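PDB 4ZDT: structure-specific endonuclease subunit slx1 from Schizosaccharomyces pombe, which acts as the catalytic subunit of the slx1-slx4 endonuclease, nicking branched DNA near junctions during repair and recombination, and is represented here by its zinc-binding RING finger domain. Local coordinates for residues A[20-25]-A[52-57]; A[34-39]-A[61-66]. All coordinates share one frame; numbering follows the deposited sequence.

Contact 1: A[20-25]-A[52-57]. With ZN (zinc ion), chain F.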
loop_
_atom_site.group_PDB
_atom_site.type_symbol
_atom_site.label_atom_id
_atom_site.label_comp_id
_atom_site.label_asym_id
_atom_site.label_seq_id
_atom_site.Cartn_x
_atom_site.Cartn_y
_atom_site.Cartn_z
ATOM N N ALA A 20 -3.208 -9.956 -5.128
ATOM C CA ALA A 20 -2.007 -10.023 -5.948
ATOM C C ALA A 20 -1.850 -11.429 -6.491
ATOM O O ALA A 20 -2.200 -12.407 -5.809
ATOM C CB ALA A 20 -0.792 -9.652 -5.128
ATOM N N ASN A 21 -1.343 -11.518 -7.722
ATOM C CA ASN A 21 -0.868 -12.775 -8.285
ATOM C C ASN A 21 0.379 -12.563 -9.136
ATOM O O ASN A 21 0.464 -11.611 -9.921
ATOM C CB ASN A 21 -1.950 -13.508 -9.091
ATOM C CG ASN A 21 -2.166 -12.902 -10.451
ATOM O OD1 ASN A 21 -2.737 -11.812 -10.578
ATOM N ND2 ASN A 21 -1.679 -13.590 -11.488
ATOM N N CYS A 22 1.346 -13.454 -8.961
ATOM C CA CYS A 22 2.504 -13.492 -9.829
ATOM C C CYS A 22 1.991 -13.726 -11.247
ATOM O O CYS A 22 1.202 -14.643 -11.478
ATOM C CB CYS A 22 3.447 -14.605 -9.398
ATOM S SG CYS A 22 4.982 -14.708 -10.356
ATOM N N PRO A 23 2.417 -12.873 -12.199
ATOM C CA PRO A 23 1.840 -12.915 -13.549
ATOM C C PRO A 23 2.285 -14.117 -14.373
ATOM O O PRO A 23 1.792 -14.280 -15.477
ATOM C CB PRO A 23 2.347 -11.600 -14.202
ATOM C CG PRO A 23 3.667 -11.329 -13.510
ATOM C CD PRO A 23 3.474 -11.843 -12.065
ATOM N N PHE A 24 3.206 -14.931 -13.859
ATOM C CA PHE A 24 3.656 -16.109 -14.589
ATOM C C PHE A 24 2.798 -17.323 -14.192
ATOM O O PHE A 24 2.734 -17.697 -13.030
ATOM C CB PHE A 24 5.158 -16.365 -14.382
ATOM C CG PHE A 24 6.025 -15.273 -14.981
ATOM C CD1 PHE A 24 6.337 -14.126 -14.244
ATOM C CD2 PHE A 24 6.447 -15.355 -16.306
ATOM C CE1 PHE A 24 7.132 -13.083 -14.817
ATOM C CE2 PHE A 24 7.214 -14.316 -16.898
ATOM C CZ PHE A 24 7.552 -13.185 -16.142
ATOM N N THR A 25 2.145 -17.908 -15.178
ATOM C CA THR A 25 1.239 -19.044 -14.955
ATOM C C THR A 25 1.990 -20.233 -14.355
ATOM O O THR A 25 1.400 -21.015 -13.605
ATOM C CB THR A 25 0.509 -19.413 -16.230
ATOM O OG1 THR A 25 -0.078 -18.226 -16.759
ATOM C CG2 THR A 25 -0.624 -20.415 -15.960
ATOM N N GLY A 52 9.806 -6.433 -5.900
ATOM C CA GLY A 52 10.005 -7.431 -4.851
ATOM C C GLY A 52 10.200 -8.799 -5.473
ATOM O O GLY A 52 9.874 -9.004 -6.643
ATOM N N MET A 53 10.717 -9.728 -4.677
ATOM C CA MET A 53 10.931 -11.092 -5.127
ATOM C C MET A 53 9.695 -11.928 -4.817
ATOM O O MET A 53 9.269 -11.995 -3.666
ATOM C CB MET A 53 12.137 -11.699 -4.422
ATOM C CG MET A 53 12.438 -13.129 -4.888
ATOM S SD MET A 53 13.759 -13.906 -3.954
ATOM C CE MET A 53 15.200 -13.266 -4.812
ATOM N N CYS A 54 9.114 -12.550 -5.834
ATOM C CA CYS A 54 8.039 -13.503 -5.603
ATOM C C CYS A 54 8.584 -14.657 -4.744
ATOM O O CYS A 54 9.591 -15.276 -5.092
ATOM C CB CYS A 54 7.498 -14.044 -6.922
ATOM S SG CYS A 54 6.178 -15.282 -6.699
ATOM N N THR A 55 7.931 -14.945 -3.629
ATOM C CA THR A 55 8.483 -15.951 -2.710
ATOM C C THR A 55 8.417 -17.389 -3.265
ATOM O O THR A 55 9.175 -18.272 -2.831
ATOM C CB THR A 55 7.863 -15.858 -1.301
ATOM O OG1 THR A 55 8.717 -16.533 -0.377
ATOM C CG2 THR A 55 6.490 -16.486 -1.259
ATOM N N LYS A 56 7.530 -17.599 -4.231
ATOM C CA LYS A 56 7.324 -18.911 -4.827
ATOM C C LYS A 56 8.338 -19.144 -5.973
ATOM O O LYS A 56 9.197 -20.021 -5.855
ATOM C CB LYS A 56 5.847 -19.089 -5.237
ATOM C CG LYS A 56 5.452 -20.528 -5.662
ATOM C CD LYS A 56 3.998 -20.638 -6.162
ATOM C CE LYS A 56 3.628 -22.106 -6.523
ATOM N NZ LYS A 56 2.250 -22.246 -7.090
ATOM N N CYS A 57 8.303 -18.326 -7.037
ATOM C CA CYS A 57 9.222 -18.523 -8.179
ATOM C C CYS A 57 10.588 -17.810 -8.092
ATOM O O CYS A 57 11.478 -18.075 -8.906
ATOM C CB CYS A 57 8.537 -18.152 -9.494
ATOM S SG CYS A 57 8.280 -16.341 -9.670
HETATM ZN ZN ZN F . 6.108 -16.064 -8.921
#

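Contact 2: A[34-39]-A[61-66]. With ZN (zinc ion), chain E.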
loop_
_atom_site.group_PDB
_atom_site.type_symbol
_atom_site.label_atom_id
_atom_site.label_comp_id
_atom_site.label_asym_id
_atom_site.label_seq_id
_atom_site.Cartn_x
_atom_site.Cartn_y
_atom_site.Cartn_z
ATOM N N THR A 34 -2.144 -6.257 0.655
ATOM C CA THR A 34 -1.448 -5.720 1.823
ATOM C C THR A 34 -0.385 -6.675 2.330
ATOM O O THR A 34 0.710 -6.244 2.669
ATOM C CB THR A 34 -2.416 -5.301 2.960
ATOM O OG1 THR A 34 -3.283 -6.398 3.260
ATOM C CG2 THR A 34 -3.258 -4.148 2.503
ATOM N N CYS A 35 -0.684 -7.977 2.351
ATOM C CA CYS A 35 0.324 -8.962 2.752
ATOM C C CYS A 35 1.581 -8.921 1.879
ATOM O O CYS A 35 2.702 -8.856 2.382
ATOM C CB CYS A 35 -0.249 -10.395 2.763
ATOM S SG CYS A 35 -1.505 -10.620 4.029
ATOM N N LEU A 36 1.403 -9.002 0.553
ATOM C CA LEU A 36 2.532 -8.935 -0.376
ATOM C C LEU A 36 3.286 -7.610 -0.230
ATOM O O LEU A 36 4.505 -7.595 -0.164
ATOM C CB LEU A 36 2.052 -9.105 -1.836
ATOM C CG LEU A 36 3.144 -9.344 -2.888
ATOM C CD1 LEU A 36 3.938 -10.613 -2.590
ATOM C CD2 LEU A 36 2.561 -9.419 -4.300
ATOM N N ALA A 37 2.558 -6.498 -0.191
ATOM C CA ALA A 37 3.216 -5.200 -0.078
ATOM C C ALA A 37 4.082 -5.144 1.181
ATOM O O ALA A 37 5.265 -4.774 1.132
ATOM C CB ALA A 37 2.185 -4.071 -0.092
ATOM N N SER A 38 3.492 -5.543 2.315
ATOM C CA SER A 38 4.226 -5.582 3.587
ATOM C C SER A 38 5.535 -6.422 3.462
ATOM O O SER A 38 6.611 -5.999 3.937
ATOM C CB SER A 38 3.294 -6.065 4.711
ATOM O OG SER A 38 3.974 -6.077 5.937
ATOM N N SER A 39 5.468 -7.556 2.756
ATOM C CA SER A 39 6.658 -8.409 2.579
ATOM C C SER A 39 7.734 -7.762 1.700
ATOM O O SER A 39 8.891 -8.123 1.781
ATOM C CB SER A 39 6.278 -9.783 2.007
ATOM O OG SER A 39 5.923 -9.688 0.633
ATOM N N LEU A 61 10.277 -8.737 -9.556
ATOM C CA LEU A 61 9.378 -8.031 -10.462
ATOM C C LEU A 61 8.965 -6.713 -9.848
ATOM O O LEU A 61 9.105 -6.533 -8.642
ATOM C CB LEU A 61 8.135 -8.878 -10.751
ATOM C CG LEU A 61 8.435 -10.300 -11.255
ATOM C CD1 LEU A 61 7.127 -11.064 -11.309
ATOM C CD2 LEU A 61 9.112 -10.263 -12.631
ATOM N N ARG A 62 8.458 -5.802 -10.678
ATOM C CA ARG A 62 7.964 -4.512 -10.189
ATOM C C ARG A 62 6.564 -4.720 -9.637
ATOM O O ARG A 62 5.854 -5.643 -10.065
ATOM C CB ARG A 62 7.924 -3.501 -11.334
ATOM C CG ARG A 62 9.312 -3.091 -11.807
ATOM C CD ARG A 62 9.304 -2.310 -13.128
ATOM N NE ARG A 62 10.696 -1.985 -13.477
ATOM C CZ ARG A 62 11.078 -1.111 -14.425
ATOM N NH1 ARG A 62 10.180 -0.466 -15.153
ATOM N NH2 ARG A 62 12.371 -0.896 -14.634
ATOM N N TRP A 63 6.163 -3.839 -8.724
ATOM C CA TRP A 63 4.891 -3.949 -8.019
ATOM C C TRP A 63 3.738 -4.152 -8.977
ATOM O O TRP A 63 2.873 -5.004 -8.762
ATOM C CB TRP A 63 4.646 -2.697 -7.144
ATOM C CG TRP A 63 3.332 -2.761 -6.401
ATOM C CD1 TRP A 63 2.240 -1.947 -6.567
ATOM C CD2 TRP A 63 2.956 -3.740 -5.425
ATOM N NE1 TRP A 63 1.212 -2.348 -5.727
ATOM C CE2 TRP A 63 1.632 -3.443 -5.015
ATOM C CE3 TRP A 63 3.615 -4.836 -4.848
ATOM C CZ2 TRP A 63 0.951 -4.212 -4.061
ATOM C CZ3 TRP A 63 2.931 -5.596 -3.874
ATOM C CH2 TRP A 63 1.617 -5.277 -3.503
ATOM N N ARG A 64 3.716 -3.359 -10.041
ATOM C CA ARG A 64 2.623 -3.397 -11.010
ATOM C C ARG A 64 2.368 -4.798 -11.566
ATOM O O ARG A 64 1.221 -5.184 -11.793
ATOM C CB ARG A 64 2.892 -2.422 -12.157
ATOM C CG ARG A 64 1.637 -1.923 -12.856
ATOM C CD ARG A 64 1.949 -0.771 -13.797
ATOM N NE ARG A 64 2.036 0.509 -13.093
ATOM C CZ ARG A 64 0.983 1.234 -12.730
ATOM N NH1 ARG A 64 -0.243 0.811 -13.006
ATOM N NH2 ARG A 64 1.155 2.383 -12.090
ATOM N N GLU A 65 3.440 -5.550 -11.787
ATOM C CA GLU A 65 3.339 -6.878 -12.377
ATOM C C GLU A 65 2.405 -7.794 -11.586
ATOM O O GLU A 65 1.829 -8.727 -12.144
ATOM C CB GLU A 65 4.724 -7.518 -12.494
ATOM C CG GLU A 65 5.418 -7.256 -13.821
ATOM C CD GLU A 65 6.209 -5.963 -13.819
ATOM O OE1 GLU A 65 7.240 -5.896 -13.118
ATOM O OE2 GLU A 65 5.800 -5.013 -14.520
ATOM N N PHE A 66 2.257 -7.530 -10.290
ATOM C CA PHE A 66 1.405 -8.377 -9.448
ATOM C C PHE A 66 -0.065 -7.981 -9.501
ATOM O O PHE A 66 -0.924 -8.645 -8.900
ATOM C CB PHE A 66 1.935 -8.400 -8.011
ATOM C CG PHE A 66 3.309 -8.990 -7.895
ATOM C CD1 PHE A 66 3.475 -10.373 -7.787
ATOM C CD2 PHE A 66 4.443 -8.164 -7.870
ATOM C CE1 PHE A 66 4.747 -10.922 -7.670
ATOM C CE2 PHE A 66 5.715 -8.705 -7.757
ATOM C CZ PHE A 66 5.864 -10.098 -7.660
HETATM ZN ZN ZN E . -2.795 -12.400 3.415
#

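Contact 1: A[20-25]-A[52-57]
Cys-22, Cys-54 and Cys-57 bring their thiolates together on a zinc ion, which Cys-27 completes as a Cys4 site, one of the two zinc sites of this RING finger domain. Along the side chain of Cys-22, CB lies 3.1 Å from the zinc and 3.9 Å from the SG of Cys-54, and SG, swung anti to the backbone N (chi1 -177°), reaches the zinc at 2.3 Å. That same sulfur sits 3.7 Å from the SG of Cys-57, a spacing set by the shared metal and not by any bond between the sulfurs. Cys-54 approaches from the end of strand 51-53 with the same first torsion. Cys-57, three residues on, instead tucks its SG between its own backbone N and carbonyl carbon (chi1 71°), which, with the chain turning back at 55-57, brings its sulfur to the same ion as that of Cys-54. The metal thus ties the chain just after strand 20-21 to the chain just after strand 51-53, although their nearest CA atoms, those of Cys-22 and Cys-54, stay 7.0 Å apart. Probably tempering the charge on one thiolate, the backbone N of Lys-56 sends a weak hydrogen bond to the SG of Cys-54, 3.6 Å away.

Contact 2: A[34-39]-A[61-66]
Leu-36 and Ala-37 of helix 33-40 pack against Trp-63 and Phe-66 of the 3-10 turn 63-66, and all four side chains are buried. The tight part centres on CD2 of Leu-36, which sits over one face of the Phe-66 ring in a CH-pi contact, 4.0 Å from the ring centroid and 27° off its normal. The same methyl also lies 3.9 Å from CZ3 of Trp-63, filling the corner where the two aromatic side chains meet. With CG anti to the backbone N (chi1 180°), Trp-63 extends its six-membered ring to the helix, where CH2 meets CB of Ala-37 at 3.7 Å and lies equally near that residue's backbone N; the small side chain of Ala-37 is consistent with so close an approach of the indole to the helix backbone. At its polar end, NE1 of Trp-63 donates a hydrogen bond to the backbone O of Leu-29 of the slx4 chain. An alanine in place of Trp-63 would probably open a gap beside Leu-36 and Ala-37 and leave that slx4 carbonyl without its mate.

The outer side is looser and polar. Ser-38 and Ser-39 lie exposed on the helix, where the OG of Ser-39 bonds back to the O of Leu-36 at 2.7 Å. On the other segment, the backbone N of Arg-62 donates to OE1 of Glu-65 at 2.7 Å. Cys-35 on the same helix binds the other zinc ion with Cys-6, Cys-9 and His-32, and the helix thereby joins a zinc site to the apolar core, as in a RING finger.

Both contacts are buried, but contact 2 lies nearer the centre of the chain and joins its segments by apolar packing, whereas contact 1 is held by metal coordination. They share the hairpin of strands 51-53 and 60-62: contact 1 is made just beyond the first strand, contact 2 just beyond the second, in its 3-10 continuation. Two backbone pairs, Gly-52 N with Leu-61 O at 2.8 Å and Asn-21 N with Phe-66 O at 3.1 Å, probably hydrogen-bond the contacts to each other, and Ala-20 adds its methyl to the packing around Leu-36. Of the two, only contact 2 meets the slx4 chain; no residue of segments 20-25 and 52-57 does.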